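Local coordinates for protein 4-alpha-glucanotransferase (Corynebacterium glutamicum, PDB 5B68) that belongs to the amylomaltase family of enzymes and joins an N-terminal beta-sandwich domain to a larger domain of the TIM-barrel class, at residues P254-L259 with R298-M303; A311-F316 with Y356-W361; G528-W533 with A553-T558. All blocks are in the same frame, centred on the assembly; numbering follows the deposited sequence.

Contact 1 (P254-L259 with R298-M303); sequences PEFNQL and RAIFEM
The ring of Phe256 meets Ile300 at its edge: CD1 of Phe256 lies 4.0 Å from CD1 of Ile300, which sits near the ring plane, and Asn257 OD1 comes to the rim in the same plane. Beyond the two segments, Glu251, Arg264 and Ile267 pack on this side chain. Three carbons of Ile300 meet three different residues. While CD1 goes to Phe256, CG2 lies 3.8 Å from Glu255 CB, and CG1 lies 3.8 Å from Leu259 CD1, the leucine and isoleucine side chains crossing at about a right angle. Of the Glu255 side chain, CB makes the contact. The chain bends at chi2 (71°), and the carboxylate leaves to form a salt bridge with Arg309 through OE2. Met303 has the largest area covered by the other segment. Its chain turns at chi2 (-64°), which carries SD to 3.4 Å from the carbonyl O of Gln258, a close approach without a hydrogen bond. CG of Met303 rests 3.6 Å from Glu255 O, and CE ends 3.7 Å from CD2 of Leu259. The same CD2 also reaches the carbonyl O of Ala299, so the leucine touches both this carbonyl and the methionine methyl. The contact is thus a short 3-10 turn docked by apolar side chains on the C-terminal part of helix 286-301, within the largely helical insertion that separates strands 215-218 and 382-387 of the TIM-barrel-class domain.

Contact 2 (A311-F316 with Y356-W361); sequences ANFVSF and YMWLQW
Trp361 spreads its indole across Phe313, whose CB stands over the centre of the six-membered ring, 3.6 Å from its centroid, in a CH-pi contact. From there the phenyl group runs on over the indole, bringing CD1 of Phe313 to 3.5 Å from CG of Trp361; the two ring planes are inclined at 35°, neither a true stack nor edge-to-face. Trp361 also engages Phe316. CB of Phe316 approaches CD1 of Trp361 to 3.4 Å, while the tryptophan's own CA lies over the phenyl face, 3.7 Å from the centroid of Phe316, as a second CH-pi contact. In Trp361 CB already points toward 311-316 and CG is anti to the backbone N (chi1 173°); the indole beyond lies against both phenylalanines. CZ of Phe316 continues to the backbone of the other helix, 3.6 Å from the carbonyl O of Gln360. Trp358 completes the group by pointing the edge of its five-membered ring at the face of Phe313, with the planes at 78° in a T-shaped pair. Arg305, from the loop before helix 307-338, packs on Phe313, Trp358 and Trp361, and helix 286-301 touches Trp358 through Leu297 and Ile300. Phe313, Phe316, Trp358 and Trp361 therefore form a buried aromatic cluster, set where segments 311-316 and 356-361 of two helices cross steeply in the helical insertion of the TIM-barrel-class domain.

Contact 3 (G528-W533 with A553-T558); sequences GTSILW and ALTTVT
Ser530 sits between two residues of the neighbouring strand, its N donating to Leu554 O at 2.9 Å and its O accepting from Thr556 N at the same length. Leu554 N to Gly528 O and Leu532 N to Thr556 O extend the pattern on both sides, giving the alternating bonds of a parallel pair. The first three are close to straight at their hydrogens, whereas the last is more bent, at 151°, as the chain leaves the strand for a 3-10 turn. CA-H groups add contacts to the same carbonyls, such as Thr529 CA to Leu554 O at 3.3 Å. Side chains alternate: Ser530, Ala553 and Thr555 share one face, where Ser530 CB lies 3.5 Å from Thr555 OG1, while Thr529, Ile531, Leu554 and Thr556 occupy the other. Past the strands, the side chains of Leu532 and Val557 lie side by side, pointing the same way, with Leu532 CD2 3.9 Å from Val557 CG1, and CD1 of Trp533 comes within 3.2 Å of Val557 O. A water accepts from Trp533 NE1 at 3.0 Å and also binds Thr558 OG1, at 2.7 Å. Thr556 OG1 gives its hydrogen to Thr558 O, linking the end of the strand to the residue two further on. Farther out, Tyr568 stacks on Trp533, Thr529 OG1 accepts from Asp509 N, and Thr555 OG1 pairs with Ser643 OG. Strand 645-649 bonds to the other edge of 553-556, in the parallel sheet of the TIM-barrel-class domain. Hydrogen bonding along the backbone fixes the register of the two strands, and the polar groups of the buried threonines and indole are answered by neighbouring residues and one bridging water.

How the contacts relate
The three contacts follow one another along the chain; none nests within or crosses another. Contact 1 comes first, closing a loop of 38 residues that holds helix 261-277 and most of helix 286-301. Contact 2 then closes a similar loop of 39 residues, made up of the rest of helix 307-338, the connection and the start of helix 349-376. The two adjoin: Phe301 and Ile300 of contact 1 pack on Trp358 of contact 2, so helix 286-301 is joined to the next helical pair. Contact 3 closes a shorter loop of 19 residues without helix or strand and joins two strands of the parallel sheet, across the chain's centre from contact 2, their centres 38 Å apart.

Contact 1 (P254-L259 with R298-M303)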
# COMPACT_ATOMS: atom_id res chain seq x y z
N PRO A 254 15.79 4.30 -24.58
CA PRO A 254 16.79 4.77 -25.54
C PRO A 254 17.17 3.73 -26.62
O PRO A 254 17.34 4.10 -27.78
CB PRO A 254 18.00 5.09 -24.66
CG PRO A 254 17.37 5.58 -23.39
CD PRO A 254 16.17 4.68 -23.20
N GLU A 255 17.20 2.46 -26.26
CA GLU A 255 17.63 1.41 -27.21
C GLU A 255 16.54 1.10 -28.26
O GLU A 255 16.84 0.43 -29.28
CB GLU A 255 18.07 0.12 -26.49
CG GLU A 255 19.41 0.19 -25.74
CD GLU A 255 19.33 1.06 -24.50
OE1 GLU A 255 18.24 1.06 -23.87
OE2 GLU A 255 20.30 1.76 -24.14
N PHE A 256 15.30 1.56 -28.04
CA PHE A 256 14.21 1.44 -29.02
C PHE A 256 14.67 1.96 -30.39
O PHE A 256 14.37 1.37 -31.45
CB PHE A 256 13.00 2.27 -28.59
CG PHE A 256 11.88 2.30 -29.60
CD1 PHE A 256 10.96 1.29 -29.64
CD2 PHE A 256 11.78 3.34 -30.51
CE1 PHE A 256 9.94 1.30 -30.57
CE2 PHE A 256 10.76 3.35 -31.45
CZ PHE A 256 9.85 2.33 -31.48
N ASN A 257 15.44 3.04 -30.32
CA ASN A 257 15.87 3.74 -31.51
C ASN A 257 16.92 2.98 -32.30
O ASN A 257 17.23 3.38 -33.41
CB ASN A 257 16.36 5.12 -31.13
CG ASN A 257 15.27 5.90 -30.39
OD1 ASN A 257 14.19 6.07 -30.94
ND2 ASN A 257 15.50 6.26 -29.11
N GLN A 258 17.46 1.89 -31.73
CA GLN A 258 18.40 1.04 -32.43
C GLN A 258 17.70 -0.04 -33.20
O GLN A 258 18.33 -0.77 -33.96
CB GLN A 258 19.42 0.42 -31.43
CG GLN A 258 20.41 1.42 -30.82
CD GLN A 258 21.10 0.89 -29.56
OE1 GLN A 258 21.47 -0.29 -29.50
NE2 GLN A 258 21.31 1.76 -28.55
N LEU A 259 16.39 -0.21 -33.04
CA LEU A 259 15.71 -1.22 -33.80
C LEU A 259 15.70 -0.77 -35.26
O LEU A 259 15.75 0.45 -35.55
CB LEU A 259 14.28 -1.44 -33.32
CG LEU A 259 14.05 -2.05 -31.91
CD1 LEU A 259 12.58 -2.23 -31.61
CD2 LEU A 259 14.77 -3.41 -31.76
N ARG A 298 11.04 -7.73 -25.73
CA ARG A 298 11.90 -8.88 -26.07
C ARG A 298 12.80 -8.51 -27.23
O ARG A 298 14.00 -8.80 -27.19
CB ARG A 298 11.09 -10.16 -26.32
CG ARG A 298 10.61 -10.81 -25.04
CD ARG A 298 10.02 -12.17 -25.29
NE ARG A 298 8.75 -12.08 -25.99
CZ ARG A 298 7.54 -12.07 -25.42
NH1 ARG A 298 7.37 -12.11 -24.10
NH2 ARG A 298 6.47 -12.02 -26.21
N ALA A 299 12.28 -7.80 -28.23
CA ALA A 299 13.16 -7.27 -29.29
C ALA A 299 14.14 -6.20 -28.84
O ALA A 299 15.30 -6.19 -29.24
CB ALA A 299 12.32 -6.81 -30.48
N ILE A 300 13.73 -5.26 -28.00
CA ILE A 300 14.68 -4.21 -27.65
C ILE A 300 15.78 -4.78 -26.75
O ILE A 300 16.88 -4.21 -26.67
CB ILE A 300 13.96 -3.06 -26.90
CG1 ILE A 300 12.91 -2.38 -27.81
CG2 ILE A 300 14.95 -2.03 -26.36
CD1 ILE A 300 11.82 -1.63 -27.08
N PHE A 301 15.44 -5.85 -26.01
CA PHE A 301 16.40 -6.46 -25.07
C PHE A 301 17.66 -6.93 -25.79
O PHE A 301 18.78 -6.91 -25.21
CB PHE A 301 15.76 -7.61 -24.35
CG PHE A 301 16.67 -8.31 -23.33
CD1 PHE A 301 17.20 -7.62 -22.24
CD2 PHE A 301 16.96 -9.68 -23.46
CE1 PHE A 301 17.99 -8.27 -21.31
CE2 PHE A 301 17.75 -10.34 -22.52
CZ PHE A 301 18.26 -9.65 -21.45
N GLU A 302 17.48 -7.33 -27.06
CA GLU A 302 18.64 -7.72 -27.93
C GLU A 302 19.58 -6.59 -28.30
O GLU A 302 20.68 -6.85 -28.77
CB GLU A 302 18.15 -8.36 -29.22
CG GLU A 302 17.36 -9.64 -29.09
CD GLU A 302 18.09 -10.77 -28.36
OE1 GLU A 302 17.45 -11.40 -27.49
OE2 GLU A 302 19.29 -11.01 -28.64
N MET A 303 19.15 -5.33 -28.19
CA MET A 303 19.98 -4.23 -28.65
C MET A 303 21.09 -3.98 -27.69
O MET A 303 20.89 -4.10 -26.48
CB MET A 303 19.17 -2.93 -28.75
CG MET A 303 18.04 -2.94 -29.76
SD MET A 303 18.68 -3.13 -31.48
CE MET A 303 18.19 -4.82 -31.69

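Contact 2 (A311-F316 with Y356-W361)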
# COMPACT_ATOMS: atom_id res chain seq x y z
N ALA A 311 26.60 0.56 -17.62
CA ALA A 311 27.06 0.80 -16.27
C ALA A 311 25.94 1.27 -15.35
O ALA A 311 25.95 1.00 -14.19
CB ALA A 311 28.19 1.84 -16.23
N ASN A 312 24.99 1.99 -15.91
CA ASN A 312 23.76 2.31 -15.20
C ASN A 312 22.92 1.08 -14.88
O ASN A 312 22.44 0.93 -13.75
CB ASN A 312 22.93 3.27 -16.03
CG ASN A 312 23.07 4.64 -15.53
OD1 ASN A 312 23.97 5.38 -15.95
ND2 ASN A 312 22.26 4.97 -14.55
N PHE A 313 22.75 0.20 -15.86
CA PHE A 313 22.02 -1.03 -15.63
C PHE A 313 22.71 -1.91 -14.57
O PHE A 313 22.07 -2.48 -13.68
CB PHE A 313 21.81 -1.78 -16.93
CG PHE A 313 21.08 -3.09 -16.80
CD1 PHE A 313 20.05 -3.31 -15.85
CD2 PHE A 313 21.42 -4.16 -17.62
CE1 PHE A 313 19.39 -4.51 -15.80
CE2 PHE A 313 20.76 -5.36 -17.53
CZ PHE A 313 19.72 -5.54 -16.64
N VAL A 314 24.03 -2.05 -14.67
CA VAL A 314 24.76 -2.85 -13.70
C VAL A 314 24.69 -2.23 -12.30
O VAL A 314 24.61 -2.93 -11.32
CB VAL A 314 26.23 -2.96 -14.15
CG1 VAL A 314 27.16 -3.36 -12.98
CG2 VAL A 314 26.29 -3.96 -15.34
N SER A 315 24.76 -0.93 -12.22
CA SER A 315 24.62 -0.20 -10.96
C SER A 315 23.20 -0.46 -10.28
O SER A 315 23.12 -0.75 -9.10
CB SER A 315 24.84 1.29 -11.24
OG SER A 315 24.73 2.03 -10.04
N PHE A 316 22.14 -0.39 -11.08
CA PHE A 316 20.81 -0.77 -10.61
C PHE A 316 20.80 -2.19 -10.09
O PHE A 316 20.27 -2.43 -8.99
CB PHE A 316 19.78 -0.62 -11.74
CG PHE A 316 18.42 -1.17 -11.41
CD1 PHE A 316 17.53 -0.40 -10.68
CD2 PHE A 316 18.02 -2.44 -11.88
CE1 PHE A 316 16.25 -0.86 -10.43
CE2 PHE A 316 16.76 -2.91 -11.60
CZ PHE A 316 15.87 -2.13 -10.86
N TYR A 356 13.88 -10.17 -17.12
CA TYR A 356 12.96 -9.63 -16.09
C TYR A 356 13.64 -8.65 -15.17
O TYR A 356 13.01 -7.66 -14.70
CB TYR A 356 12.20 -10.74 -15.38
CG TYR A 356 11.24 -11.44 -16.28
CD1 TYR A 356 10.06 -10.81 -16.66
CD2 TYR A 356 11.51 -12.74 -16.81
CE1 TYR A 356 9.15 -11.41 -17.50
CE2 TYR A 356 10.60 -13.37 -17.64
CZ TYR A 356 9.40 -12.69 -17.99
OH TYR A 356 8.44 -13.27 -18.79
N MET A 357 14.94 -8.81 -14.96
CA MET A 357 15.73 -7.80 -14.23
C MET A 357 15.76 -6.48 -14.98
O MET A 357 15.55 -5.35 -14.42
CB MET A 357 17.13 -8.32 -13.92
CG MET A 357 17.10 -9.52 -12.98
SD MET A 357 18.78 -10.29 -12.86
CE MET A 357 19.53 -9.08 -11.82
N TRP A 358 15.94 -6.60 -16.29
CA TRP A 358 16.07 -5.45 -17.14
C TRP A 358 14.75 -4.68 -17.18
O TRP A 358 14.79 -3.44 -17.14
CB TRP A 358 16.52 -5.93 -18.53
CG TRP A 358 16.60 -4.93 -19.62
CD1 TRP A 358 17.53 -4.03 -19.80
CD2 TRP A 358 15.67 -4.80 -20.70
NE1 TRP A 358 17.29 -3.31 -20.97
CE2 TRP A 358 16.14 -3.79 -21.52
CE3 TRP A 358 14.51 -5.48 -21.05
CZ2 TRP A 358 15.46 -3.38 -22.69
CZ3 TRP A 358 13.83 -5.09 -22.25
CH2 TRP A 358 14.32 -4.03 -23.03
N LEU A 359 13.61 -5.39 -17.25
CA LEU A 359 12.29 -4.69 -17.16
C LEU A 359 12.17 -3.84 -15.89
O LEU A 359 11.66 -2.74 -15.95
CB LEU A 359 11.14 -5.67 -17.13
CG LEU A 359 10.95 -6.45 -18.44
CD1 LEU A 359 9.72 -7.33 -18.40
CD2 LEU A 359 10.92 -5.51 -19.64
N GLN A 360 12.65 -4.35 -14.74
CA GLN A 360 12.66 -3.52 -13.52
C GLN A 360 13.52 -2.30 -13.64
O GLN A 360 13.16 -1.25 -13.11
CB GLN A 360 13.00 -4.38 -12.29
CG GLN A 360 11.97 -5.43 -12.02
CD GLN A 360 10.64 -4.80 -11.77
OE1 GLN A 360 10.51 -3.92 -10.90
NE2 GLN A 360 9.63 -5.25 -12.48
N TRP A 361 14.68 -2.39 -14.31
CA TRP A 361 15.57 -1.25 -14.50
C TRP A 361 14.85 -0.16 -15.37
O TRP A 361 14.89 1.05 -15.04
CB TRP A 361 16.92 -1.70 -15.17
CG TRP A 361 17.79 -0.61 -15.54
CD1 TRP A 361 18.37 0.34 -14.73
CD2 TRP A 361 18.28 -0.34 -16.86
NE1 TRP A 361 19.14 1.19 -15.45
CE2 TRP A 361 19.15 0.76 -16.76
CE3 TRP A 361 18.06 -0.93 -18.12
CZ2 TRP A 361 19.78 1.32 -17.88
CZ3 TRP A 361 18.75 -0.42 -19.21
CH2 TRP A 361 19.54 0.72 -19.09

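Contact 3 (G528-W533 with A553-T558)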
# COMPACT_ATOMS: atom_id res chain seq x y z
N GLY A 528 -3.77 11.15 8.60
CA GLY A 528 -4.99 10.41 8.36
C GLY A 528 -5.62 10.69 7.02
O GLY A 528 -5.07 11.42 6.20
N THR A 529 -6.80 10.11 6.79
CA THR A 529 -7.59 10.35 5.59
C THR A 529 -9.02 10.71 6.01
O THR A 529 -9.66 9.95 6.72
CB THR A 529 -7.64 9.11 4.67
OG1 THR A 529 -8.08 7.97 5.43
CG2 THR A 529 -6.30 8.80 4.14
N SER A 530 -9.49 11.88 5.58
CA SER A 530 -10.87 12.34 5.74
C SER A 530 -11.54 12.40 4.38
O SER A 530 -10.97 12.98 3.42
CB SER A 530 -10.83 13.72 6.30
OG SER A 530 -10.34 13.81 7.60
N ILE A 531 -12.69 11.79 4.26
CA ILE A 531 -13.41 11.69 2.97
C ILE A 531 -14.78 12.36 3.19
O ILE A 531 -15.56 11.95 4.08
CB ILE A 531 -13.55 10.22 2.53
CG1 ILE A 531 -12.16 9.60 2.34
CG2 ILE A 531 -14.27 10.07 1.18
CD1 ILE A 531 -12.23 8.11 1.99
N LEU A 532 -15.02 13.42 2.44
CA LEU A 532 -16.14 14.33 2.76
C LEU A 532 -17.45 13.50 2.98
O LEU A 532 -18.11 13.66 3.97
CB LEU A 532 -16.37 15.28 1.58
CG LEU A 532 -17.74 16.00 1.60
CD1 LEU A 532 -17.58 17.18 2.51
CD2 LEU A 532 -18.24 16.43 0.27
N TRP A 533 -17.76 12.60 2.07
CA TRP A 533 -19.08 11.91 2.12
C TRP A 533 -19.26 11.06 3.38
O TRP A 533 -20.39 10.81 3.78
CB TRP A 533 -19.31 11.05 0.89
CG TRP A 533 -19.30 11.69 -0.40
CD1 TRP A 533 -18.46 11.42 -1.44
CD2 TRP A 533 -20.14 12.76 -0.85
NE1 TRP A 533 -18.74 12.20 -2.51
CE2 TRP A 533 -19.77 13.05 -2.18
CE3 TRP A 533 -21.20 13.47 -0.26
CZ2 TRP A 533 -20.41 14.03 -2.94
CZ3 TRP A 533 -21.82 14.48 -1.00
CH2 TRP A 533 -21.42 14.75 -2.32
N ALA A 553 -3.92 15.41 8.18
CA ALA A 553 -4.74 14.58 7.31
C ALA A 553 -4.64 14.98 5.84
O ALA A 553 -4.37 16.12 5.52
CB ALA A 553 -6.20 14.63 7.72
N LEU A 554 -4.90 14.00 5.00
CA LEU A 554 -5.29 14.19 3.63
C LEU A 554 -6.83 14.21 3.56
O LEU A 554 -7.51 13.21 3.89
CB LEU A 554 -4.80 13.04 2.75
CG LEU A 554 -5.25 13.13 1.27
CD1 LEU A 554 -4.42 14.21 0.66
CD2 LEU A 554 -4.98 11.80 0.64
N THR A 555 -7.38 15.32 3.08
CA THR A 555 -8.84 15.44 2.92
C THR A 555 -9.26 15.45 1.44
O THR A 555 -8.69 16.19 0.61
CB THR A 555 -9.35 16.69 3.67
OG1 THR A 555 -9.08 16.51 5.05
CG2 THR A 555 -10.86 16.82 3.51
N THR A 556 -10.21 14.59 1.08
CA THR A 556 -10.71 14.53 -0.28
C THR A 556 -12.23 14.61 -0.23
O THR A 556 -12.83 14.38 0.87
CB THR A 556 -10.40 13.18 -0.99
OG1 THR A 556 -10.78 12.07 -0.13
CG2 THR A 556 -9.03 13.13 -1.29
N VAL A 557 -12.82 14.85 -1.39
CA VAL A 557 -14.28 14.77 -1.52
C VAL A 557 -14.63 13.31 -1.68
O VAL A 557 -15.59 12.82 -1.11
CB VAL A 557 -14.79 15.52 -2.74
CG1 VAL A 557 -16.29 15.28 -2.94
CG2 VAL A 557 -14.42 16.99 -2.67
N THR A 558 -13.85 12.61 -2.50
CA THR A 558 -14.18 11.26 -2.90
C THR A 558 -12.92 10.38 -3.05
O THR A 558 -11.87 10.81 -2.67
CB THR A 558 -15.04 11.26 -4.16
OG1 THR A 558 -15.64 9.96 -4.34
CG2 THR A 558 -14.25 11.67 -5.38
O HOH W 1 -17.89 11.26 -5.18